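Local coordinates for Protein/nucleic acid deglycase 2 (Escherichia coli, PDB 1OI4) that removes glyoxal and methylglyoxal Maillard adducts from the amino groups of proteins and nucleotides, releasing the repaired molecule together with glycolate or lactate, at residues L29-F34 with A60-K65; D80-A85 with V108-D113; V121-H126 with L171-T176. All blocks are in the same frame, centred on the assembly; numbering follows the deposited sequence.

Contact 1 of 3, residues L29-F34 with A60-K65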
loop_
_atom_site.group_PDB
_atom_site.type_symbol
_atom_site.label_atom_id
_atom_site.label_comp_id
_atom_site.label_asym_id
_atom_site.label_seq_id
_atom_site.Cartn_x
_atom_site.Cartn_y
_atom_site.Cartn_z
ATOM N N LEU A 29 5.833 -11.864 7.970
ATOM C CA LEU A 29 4.523 -11.878 7.328
ATOM C C LEU A 29 4.845 -11.440 5.911
ATOM O O LEU A 29 5.243 -10.301 5.682
ATOM C CB LEU A 29 3.567 -10.902 8.020
ATOM C CG LEU A 29 3.353 -11.195 9.513
ATOM C CD1 LEU A 29 2.270 -10.281 10.073
ATOM C CD2 LEU A 29 2.972 -12.672 9.705
ATOM N N ILE A 30 4.684 -12.346 4.954
ATOM C CA ILE A 30 5.057 -12.018 3.594
ATOM C C ILE A 30 4.213 -12.715 2.534
ATOM O O ILE A 30 3.885 -13.894 2.662
ATOM C CB ILE A 30 6.567 -12.359 3.404
ATOM C CG1 ILE A 30 7.063 -11.964 2.012
ATOM C CG2 ILE A 30 6.791 -13.843 3.673
ATOM C CD1 ILE A 30 6.622 -12.896 0.903
ATOM N N THR A 31 3.853 -11.969 1.493
ATOM C CA THR A 31 3.077 -12.528 0.391
ATOM C C THR A 31 3.607 -11.965 -0.924
ATOM O O THR A 31 4.637 -11.291 -0.944
ATOM C CB THR A 31 1.570 -12.209 0.528
ATOM O OG1 THR A 31 0.831 -13.004 -0.405
ATOM C CG2 THR A 31 1.302 -10.734 0.251
ATOM N N ASP A 32 2.906 -12.238 -2.017
ATOM C CA ASP A 32 3.324 -11.768 -3.332
ATOM C C ASP A 32 3.543 -10.262 -3.460
ATOM O O ASP A 32 2.832 -9.454 -2.854
ATOM C CB ASP A 32 2.308 -12.211 -4.383
ATOM C CG ASP A 32 2.214 -13.719 -4.498
ATOM O OD1 ASP A 32 3.246 -14.356 -4.817
ATOM O OD2 ASP A 32 1.114 -14.262 -4.271
ATOM N N GLU A 33 4.534 -9.908 -4.273
ATOM C CA GLU A 33 4.889 -8.528 -4.557
ATOM C C GLU A 33 5.594 -7.773 -3.443
ATOM O O GLU A 33 5.550 -6.548 -3.385
ATOM C CB GLU A 33 3.650 -7.764 -5.024
ATOM C CG GLU A 33 3.083 -8.332 -6.316
ATOM C CD GLU A 33 1.903 -7.543 -6.837
ATOM O OE1 GLU A 33 2.054 -6.324 -7.062
ATOM O OE2 GLU A 33 0.828 -8.145 -7.024
ATOM N N PHE A 34 6.251 -8.509 -2.558
ATOM C CA PHE A 34 7.010 -7.882 -1.491
ATOM C C PHE A 34 8.237 -7.293 -2.191
ATOM O O PHE A 34 8.603 -7.746 -3.286
ATOM C CB PHE A 34 7.433 -8.937 -0.458
ATOM C CG PHE A 34 8.341 -10.005 -1.011
ATOM C CD1 PHE A 34 9.720 -9.841 -0.998
ATOM C CD2 PHE A 34 7.814 -11.170 -1.561
ATOM C CE1 PHE A 34 10.567 -10.825 -1.525
ATOM C CE2 PHE A 34 8.649 -12.157 -2.091
ATOM C CZ PHE A 34 10.027 -11.982 -2.071
ATOM N N ALA A 60 1.062 -22.923 3.629
ATOM C CA ALA A 60 2.412 -23.448 3.784
ATOM C C ALA A 60 2.825 -24.138 2.485
ATOM O O ALA A 60 2.009 -24.791 1.834
ATOM C CB ALA A 60 2.461 -24.436 4.943
ATOM N N GLY A 61 4.087 -23.987 2.104
ATOM C CA GLY A 61 4.561 -24.618 0.887
ATOM C C GLY A 61 4.375 -23.772 -0.358
ATOM O O GLY A 61 4.927 -24.083 -1.413
ATOM N N LYS A 62 3.588 -22.706 -0.249
ATOM C CA LYS A 62 3.355 -21.824 -1.385
ATOM C C LYS A 62 4.627 -21.046 -1.693
ATOM O O LYS A 62 5.471 -20.849 -0.821
ATOM C CB LYS A 62 2.222 -20.833 -1.081
ATOM C CG LYS A 62 2.064 -19.745 -2.138
ATOM C CD LYS A 62 0.993 -18.720 -1.785
ATOM C CE LYS A 62 0.930 -17.622 -2.849
ATOM N NZ LYS A 62 -0.046 -16.547 -2.516
ATOM N N THR A 63 4.762 -20.617 -2.942
ATOM C CA THR A 63 5.909 -19.828 -3.357
ATOM C C THR A 63 5.404 -18.431 -3.697
ATOM O O THR A 63 4.511 -18.275 -4.531
ATOM C CB THR A 63 6.594 -20.415 -4.615
ATOM O OG1 THR A 63 7.248 -21.645 -4.282
ATOM C CG2 THR A 63 7.628 -19.442 -5.167
ATOM N N VAL A 64 5.957 -17.418 -3.036
ATOM C CA VAL A 64 5.570 -16.041 -3.307
ATOM C C VAL A 64 6.737 -15.363 -4.011
ATOM O O VAL A 64 7.899 -15.628 -3.696
ATOM C CB VAL A 64 5.211 -15.284 -2.011
ATOM C CG1 VAL A 64 3.879 -15.789 -1.476
ATOM C CG2 VAL A 64 6.291 -15.481 -0.973
ATOM N N LYS A 65 6.428 -14.498 -4.972
ATOM C CA LYS A 65 7.470 -13.828 -5.739
ATOM C C LYS A 65 7.608 -12.334 -5.486
ATOM O O LYS A 65 6.617 -11.618 -5.329
ATOM C CB LYS A 65 7.242 -14.064 -7.233
ATOM C CG LYS A 65 7.198 -15.532 -7.617
ATOM C CD LYS A 65 7.185 -15.712 -9.130
ATOM C CE LYS A 65 7.095 -17.188 -9.499
ATOM N NZ LYS A 65 8.212 -17.976 -8.906
#

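Contact 2 of 3, residues D80-A85 with V108-D113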
loop_
_atom_site.group_PDB
_atom_site.type_symbol
_atom_site.label_atom_id
_atom_site.label_comp_id
_atom_site.label_asym_id
_atom_site.label_seq_id
_atom_site.Cartn_x
_atom_site.Cartn_y
_atom_site.Cartn_z
ATOM N N ASP A 80 -2.581 -19.488 10.315
ATOM C CA ASP A 80 -3.505 -20.203 11.198
ATOM C C ASP A 80 -2.799 -21.173 12.141
ATOM O O ASP A 80 -3.354 -21.549 13.170
ATOM C CB ASP A 80 -4.532 -21.016 10.405
ATOM C CG ASP A 80 -5.471 -20.158 9.597
ATOM O OD1 ASP A 80 -5.889 -19.094 10.091
ATOM O OD2 ASP A 80 -5.805 -20.565 8.469
ATOM N N GLU A 81 -1.579 -21.574 11.796
ATOM C CA GLU A 81 -0.865 -22.550 12.614
ATOM C C GLU A 81 0.313 -22.032 13.427
ATOM O O GLU A 81 1.157 -22.816 13.855
ATOM C CB GLU A 81 -0.397 -23.713 11.733
ATOM C CG GLU A 81 0.716 -23.347 10.763
ATOM C CD GLU A 81 1.003 -24.450 9.761
ATOM O OE1 GLU A 81 1.067 -25.626 10.178
ATOM O OE2 GLU A 81 1.175 -24.138 8.560
ATOM N N VAL A 82 0.373 -20.722 13.641
ATOM C CA VAL A 82 1.449 -20.140 14.426
ATOM C C VAL A 82 0.894 -19.137 15.420
ATOM O O VAL A 82 -0.245 -18.693 15.307
ATOM C CB VAL A 82 2.504 -19.429 13.545
ATOM C CG1 VAL A 82 3.236 -20.448 12.691
ATOM C CG2 VAL A 82 1.838 -18.387 12.673
ATOM N N THR A 83 1.725 -18.786 16.390
ATOM C CA THR A 83 1.352 -17.848 17.431
ATOM C C THR A 83 2.476 -16.846 17.629
ATOM O O THR A 83 3.643 -17.170 17.423
ATOM C CB THR A 83 1.143 -18.585 18.760
ATOM O OG1 THR A 83 1.005 -17.631 19.820
ATOM C CG2 THR A 83 2.344 -19.486 19.050
ATOM N N PRO A 84 2.142 -15.612 18.030
ATOM C CA PRO A 84 3.187 -14.607 18.246
ATOM C C PRO A 84 4.141 -15.090 19.341
ATOM O O PRO A 84 5.329 -14.756 19.351
ATOM C CB PRO A 84 2.398 -13.378 18.687
ATOM C CG PRO A 84 1.064 -13.568 18.007
ATOM C CD PRO A 84 0.800 -15.030 18.208
ATOM N N ALA A 85 3.603 -15.897 20.253
ATOM C CA ALA A 85 4.366 -16.427 21.376
ATOM C C ALA A 85 5.623 -17.207 21.009
ATOM O O ALA A 85 6.653 -17.076 21.672
ATOM C CB ALA A 85 3.462 -17.304 22.243
ATOM N N VAL A 108 -3.382 -8.783 10.835
ATOM C CA VAL A 108 -3.457 -7.561 11.619
ATOM C C VAL A 108 -3.413 -7.911 13.102
ATOM O O VAL A 108 -2.714 -7.263 13.881
ATOM C CB VAL A 108 -4.752 -6.776 11.310
ATOM C CG1 VAL A 108 -4.801 -5.493 12.141
ATOM C CG2 VAL A 108 -4.807 -6.440 9.828
ATOM N N THR A 109 -4.156 -8.948 13.481
ATOM C CA THR A 109 -4.201 -9.402 14.867
ATOM C C THR A 109 -2.840 -9.943 15.308
ATOM O O THR A 109 -2.400 -9.706 16.437
ATOM C CB THR A 109 -5.284 -10.495 15.050
ATOM O OG1 THR A 109 -6.581 -9.884 15.007
ATOM C CG2 THR A 109 -5.110 -11.217 16.385
ATOM N N PHE A 110 -2.172 -10.666 14.413
ATOM C CA PHE A 110 -0.857 -11.223 14.712
ATOM C C PHE A 110 0.108 -10.070 14.986
ATOM O O PHE A 110 0.850 -10.080 15.975
ATOM C CB PHE A 110 -0.346 -12.036 13.522
ATOM C CG PHE A 110 0.949 -12.754 13.785
ATOM C CD1 PHE A 110 0.950 -14.056 14.274
ATOM C CD2 PHE A 110 2.165 -12.125 13.550
ATOM C CE1 PHE A 110 2.147 -14.724 14.524
ATOM C CE2 PHE A 110 3.369 -12.783 13.797
ATOM C CZ PHE A 110 3.357 -14.087 14.285
ATOM N N THR A 111 0.085 -9.076 14.103
ATOM C CA THR A 111 0.949 -7.915 14.235
ATOM C C THR A 111 0.666 -7.169 15.539
ATOM O O THR A 111 1.591 -6.803 16.262
ATOM C CB THR A 111 0.760 -6.943 13.049
ATOM O OG1 THR A 111 1.013 -7.631 11.816
ATOM C CG2 THR A 111 1.724 -5.763 13.172
ATOM N N ARG A 112 -0.614 -6.954 15.835
ATOM C CA ARG A 112 -1.019 -6.247 17.046
ATOM C C ARG A 112 -0.538 -6.952 18.310
ATOM O O ARG A 112 0.088 -6.340 19.176
ATOM C CB ARG A 112 -2.543 -6.116 17.096
ATOM C CG ARG A 112 -3.074 -5.450 18.361
ATOM C CD ARG A 112 -4.602 -5.482 18.418
ATOM N NE ARG A 112 -5.193 -4.718 17.326
ATOM C CZ ARG A 112 -5.979 -5.230 16.384
ATOM N NH1 ARG A 112 -6.463 -4.444 15.429
ATOM N NH2 ARG A 112 -6.280 -6.521 16.396
ATOM N N ASP A 113 -0.851 -8.238 18.411
ATOM C CA ASP A 113 -0.457 -9.033 19.563
ATOM C C ASP A 113 1.052 -9.114 19.712
ATOM O O ASP A 113 1.570 -9.073 20.831
ATOM C CB ASP A 113 -1.031 -10.440 19.451
ATOM C CG ASP A 113 -2.534 -10.463 19.605
ATOM O OD1 ASP A 113 -3.119 -11.561 19.509
ATOM O OD2 ASP A 113 -3.129 -9.385 19.822
#

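Contact 3 of 3, residues V121-H126 with L171-T176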
loop_
_atom_site.group_PDB
_atom_site.type_symbol
_atom_site.label_atom_id
_atom_site.label_comp_id
_atom_site.label_asym_id
_atom_site.label_seq_id
_atom_site.Cartn_x
_atom_site.Cartn_y
_atom_site.Cartn_z
ATOM N N VAL A 121 10.172 -5.634 16.503
ATOM C CA VAL A 121 9.482 -5.706 15.222
ATOM C C VAL A 121 10.268 -4.819 14.266
ATOM O O VAL A 121 10.610 -3.684 14.610
ATOM C CB VAL A 121 8.032 -5.195 15.331
ATOM C CG1 VAL A 121 7.349 -5.266 13.973
ATOM C CG2 VAL A 121 7.270 -6.027 16.347
ATOM N N PHE A 122 10.572 -5.345 13.083
ATOM C CA PHE A 122 11.338 -4.606 12.078
ATOM C C PHE A 122 10.455 -4.380 10.851
ATOM O O PHE A 122 10.102 -5.334 10.156
ATOM C CB PHE A 122 12.573 -5.412 11.662
ATOM C CG PHE A 122 13.224 -6.172 12.792
ATOM C CD1 PHE A 122 13.517 -7.524 12.651
ATOM C CD2 PHE A 122 13.551 -5.537 13.988
ATOM C CE1 PHE A 122 14.129 -8.243 13.688
ATOM C CE2 PHE A 122 14.163 -6.242 15.030
ATOM C CZ PHE A 122 14.453 -7.597 14.880
ATOM N N ALA A 123 10.107 -3.123 10.583
ATOM C CA ALA A 123 9.244 -2.798 9.453
ATOM C C ALA A 123 9.879 -1.772 8.525
ATOM O O ALA A 123 10.231 -0.674 8.948
ATOM C CB ALA A 123 7.898 -2.281 9.962
ATOM N N ILE A 124 9.998 -2.124 7.249
ATOM C CA ILE A 124 10.620 -1.233 6.280
ATOM C C ILE A 124 9.745 -0.896 5.068
ATOM O O ILE A 124 8.943 -1.713 4.617
ATOM C CB ILE A 124 11.958 -1.843 5.797
ATOM C CG1 ILE A 124 12.643 -0.905 4.801
ATOM C CG2 ILE A 124 11.706 -3.212 5.171
ATOM C CD1 ILE A 124 14.098 -1.273 4.549
ATOM N N CYS A 125 9.902 0.326 4.558
ATOM C CA CYS A 125 9.164 0.792 3.384
ATOM C C CYS A 125 7.651 0.823 3.646
ATOM O O CYS A 125 7.174 1.629 4.446
ATOM C CB CYS A 125 9.491 -0.116 2.194
ATOM S SG CYS A 125 9.432 0.697 0.576
ATOM N N HIS A 126 6.895 -0.038 2.971
ATOM C CA HIS A 126 5.450 -0.095 3.189
ATOM C C HIS A 126 5.124 -0.973 4.404
ATOM O O HIS A 126 3.992 -0.982 4.885
ATOM C CB HIS A 126 4.727 -0.666 1.962
ATOM C CG HIS A 126 4.610 0.296 0.819
ATOM N ND1 HIS A 126 5.671 0.615 -0.001
ATOM C CD2 HIS A 126 3.554 1.010 0.361
ATOM C CE1 HIS A 126 5.274 1.484 -0.915
ATOM N NE2 HIS A 126 3.993 1.741 -0.718
ATOM N N LEU A 171 10.578 -1.146 18.187
ATOM C CA LEU A 171 10.175 -0.889 16.815
ATOM C C LEU A 171 11.292 -0.294 15.982
ATOM O O LEU A 171 11.766 0.811 16.252
ATOM C CB LEU A 171 8.977 0.059 16.778
ATOM C CG LEU A 171 7.703 -0.358 17.513
ATOM C CD1 LEU A 171 6.674 0.754 17.364
ATOM C CD2 LEU A 171 7.165 -1.668 16.951
ATOM N N VAL A 172 11.709 -1.035 14.965
ATOM C CA VAL A 172 12.750 -0.576 14.065
ATOM C C VAL A 172 12.109 -0.336 12.705
ATOM O O VAL A 172 11.528 -1.247 12.121
ATOM C CB VAL A 172 13.861 -1.630 13.917
ATOM C CG1 VAL A 172 14.939 -1.125 12.959
ATOM C CG2 VAL A 172 14.457 -1.945 15.281
ATOM N N THR A 173 12.195 0.893 12.212
ATOM C CA THR A 173 11.628 1.214 10.907
ATOM C C THR A 173 12.613 1.960 10.018
ATOM O O THR A 173 13.477 2.700 10.497
ATOM C CB THR A 173 10.336 2.058 11.022
ATOM O OG1 THR A 173 10.581 3.223 11.818
ATOM C CG2 THR A 173 9.219 1.236 11.641
ATOM N N SER A 174 12.481 1.733 8.716
ATOM C CA SER A 174 13.323 2.373 7.713
ATOM C C SER A 174 12.450 2.746 6.519
ATOM O O SER A 174 11.307 2.291 6.417
ATOM C CB SER A 174 14.455 1.441 7.290
ATOM O OG SER A 174 15.378 1.280 8.354
ATOM N N ARG A 175 13.001 3.545 5.608
ATOM C CA ARG A 175 12.246 4.041 4.456
ATOM C C ARG A 175 12.313 3.260 3.152
ATOM O O ARG A 175 11.282 2.980 2.546
ATOM C CB ARG A 175 12.671 5.486 4.163
ATOM C CG ARG A 175 12.657 6.398 5.378
ATOM C CD ARG A 175 13.507 7.645 5.139
ATOM N NE ARG A 175 14.905 7.296 4.889
ATOM C CZ ARG A 175 15.908 8.169 4.861
ATOM N NH1 ARG A 175 15.678 9.462 5.068
ATOM N NH2 ARG A 175 17.149 7.748 4.634
ATOM N N THR A 176 13.526 2.926 2.717
ATOM C CA THR A 176 13.721 2.234 1.445
ATOM C C THR A 176 14.857 1.212 1.492
ATOM O O THR A 176 15.544 1.079 2.505
ATOM C CB THR A 176 14.076 3.247 0.350
ATOM O OG1 THR A 176 15.420 3.707 0.559
ATOM C CG2 THR A 176 13.137 4.452 0.409
#

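Contact 1 of 3, residues L29-F34 with A60-K65
Asp32 and Val64 bring the two backbones closest, their CA atoms 4.8 Å apart, and the polar links group round this pair. The carboxylate of Asp32 splits its work between two donors. Its OD1 receives the backbone N of Lys65 at 3.2 Å through the anti lone pair, with 156° at the hydrogen. Its OD2 forms a salt bridge with Lys62 NZ at 3.1 Å; the ammonium comes in on the syn side but 31° out of the carboxylate plane. Lys62 reaches this far because its chain is extended throughout, and its ammonium also pairs with Glu57, which in turn accepts from Thr31 OG1. One backbone bond completes the polar set: Glu33 N donates to Lys65 O at 2.9 Å.

In the DJ-1/PfpI fold, 29-34 is the loop leaving strand 25-29 of the central sheet ahead of helix 37-48, while 63-65 pairs antiparallel with strand 72-74 in a separate two-stranded hairpin. The contact therefore fastens that hairpin to the C-terminal end of a core strand.

Apolar packing accompanies the polar links. Val64 points toward the loop, and its CG2 meets Ile30 CD1 at 3.2 Å, a separation shorter than van der Waals contact, so its exact value is doubtful. Phe34 turns its ring edge to Val64 O, with CE2 3.9 Å from that oxygen. Lys65 C approaches the same ring obliquely, 3.6 Å from Phe34 CE2. Val73 of strand 72-74 touches Ile30, Phe34 and Val64 alike, joining them into one apolar cluster.

Contact 2 of 3, residues D80-A85 with V108-D113
The irregular segment 80-85 passes the side of helix 105-116, nearest at Pro84 and Phe110, whose CA atoms are 6.3 Å apart, a gap bridged by side chains. Phe110 does most of the reaching. Its CG lies anti to the backbone N (chi1 -175°), which carries the ring out from the helix and against the loop.

Pro84 covers one face of that ring. Its CG stands 4.1 Å from the centroid of the Phe110 ring and 27° off the normal, which meets the geometry of a CH-pi contact. The approach is not central: Pro84 CG is 3.8 Å from both CD1 and CE1 of Phe110, so the pyrrolidine leans over one side of the ring. The backbone leading into the proline follows the same side, with Pro84 N 3.6 Å from Phe110 CE1. Val82 adds a methyl group at an oblique angle, its CG2 4.1 Å from Phe110 CE1. Farther along the helix, Asp113 offers its aliphatic part, CB lying 4.0 Å from Pro84 CG.

The loop has its own internal brace. Thr83 OG1 accepts from Ala85 N at 3.2 Å with 152° at the hydrogen, an ST turn that spans Pro84. Lys119 NZ, from beyond the helix, donates to the carbonyl oxygens of Pro84 and Ala85, a polar tie between the loop and the chain following the helix. Phe110 also touches Phe87 and Leu29, so its ring lies between the loop and the core. This is packing within the three-layer alpha/beta/alpha sandwich of the DJ-1/PfpI fold: the loop that leads into strand 89-92 packs along the flank of the helix, against a residue that also reaches the sheet.

Contact 3 of 3, residues V121-H126 with L171-T176
Phe122 and Val172 lie side by side on neighbouring parallel strands, their CA atoms 4.7 Å apart and the strand axes at 14°. Val172 meets the Phe122 ring at its edge, near the ring plane, with Val172 CB 3.9 Å from Phe122 CD2. Ile124 and Ser174 share this face of the sheet, and helix 180-191 lies against it, touching Phe122, Val172 and Ser174. With CG1 anti to the backbone N, Ile124 runs past Ser174 CB until its CD1 is 3.4 Å from Thr176 O.

The other face carries Val121 against Leu171 and Ala123 against Thr173. Here Leu171 bends its end across to Val121, CD2 to CB being 4.0 Å, whereas Ala123 CB lies beside the methyl of Thr173. The hydroxyl of Thr173 bonds instead to Thr143 N.

Between the faces the backbones alternate as donor and acceptor. Val172 N to Val121 O is 2.9 Å, and Ala123 N to Val172 O is 2.8 Å; Ser174 N to Ala123 O is weak. The last bond, Cys125 N to Ser174 O at 3.0 Å, has its donor well out of the carbonyl plane, where the strand pairing gives way to the turn.

Cys125, probably the catalytic nucleophile as in its relatives, follows directly with phi 63° and psi -113°, a strained nucleophile elbow as in DJ-1/PfpI relatives. Its backbone N is held by Ser174 and its side chain touches Glu38, which implies that the C-terminal end of strand 171-174 and helix 37-48 together probably position the thiol for attack on glycated substrates.

In the fold
From the N terminus, strand 25-29 runs into contact 1, which closes a loop holding helix 37-48 and strand 52-57 and brings the chain after strand 52-57 back to the end of strand 25-29. Contact 2 opens only after that, closing a second loop through strand 89-92 and joining the segment after strand 77-78 to helix 105-116. Helix 105-116 is followed by strand 121-124, where contact 3 opens; its longer loop returns at strand 171-174. The three are thus in series, with none nested or crossed. Contacts 1 and 2 meet where Leu29 packs on Phe110 and Thr111, while contacts 1 and 3 lie on opposite sides of the chain's centre, their centres about 19 Å apart.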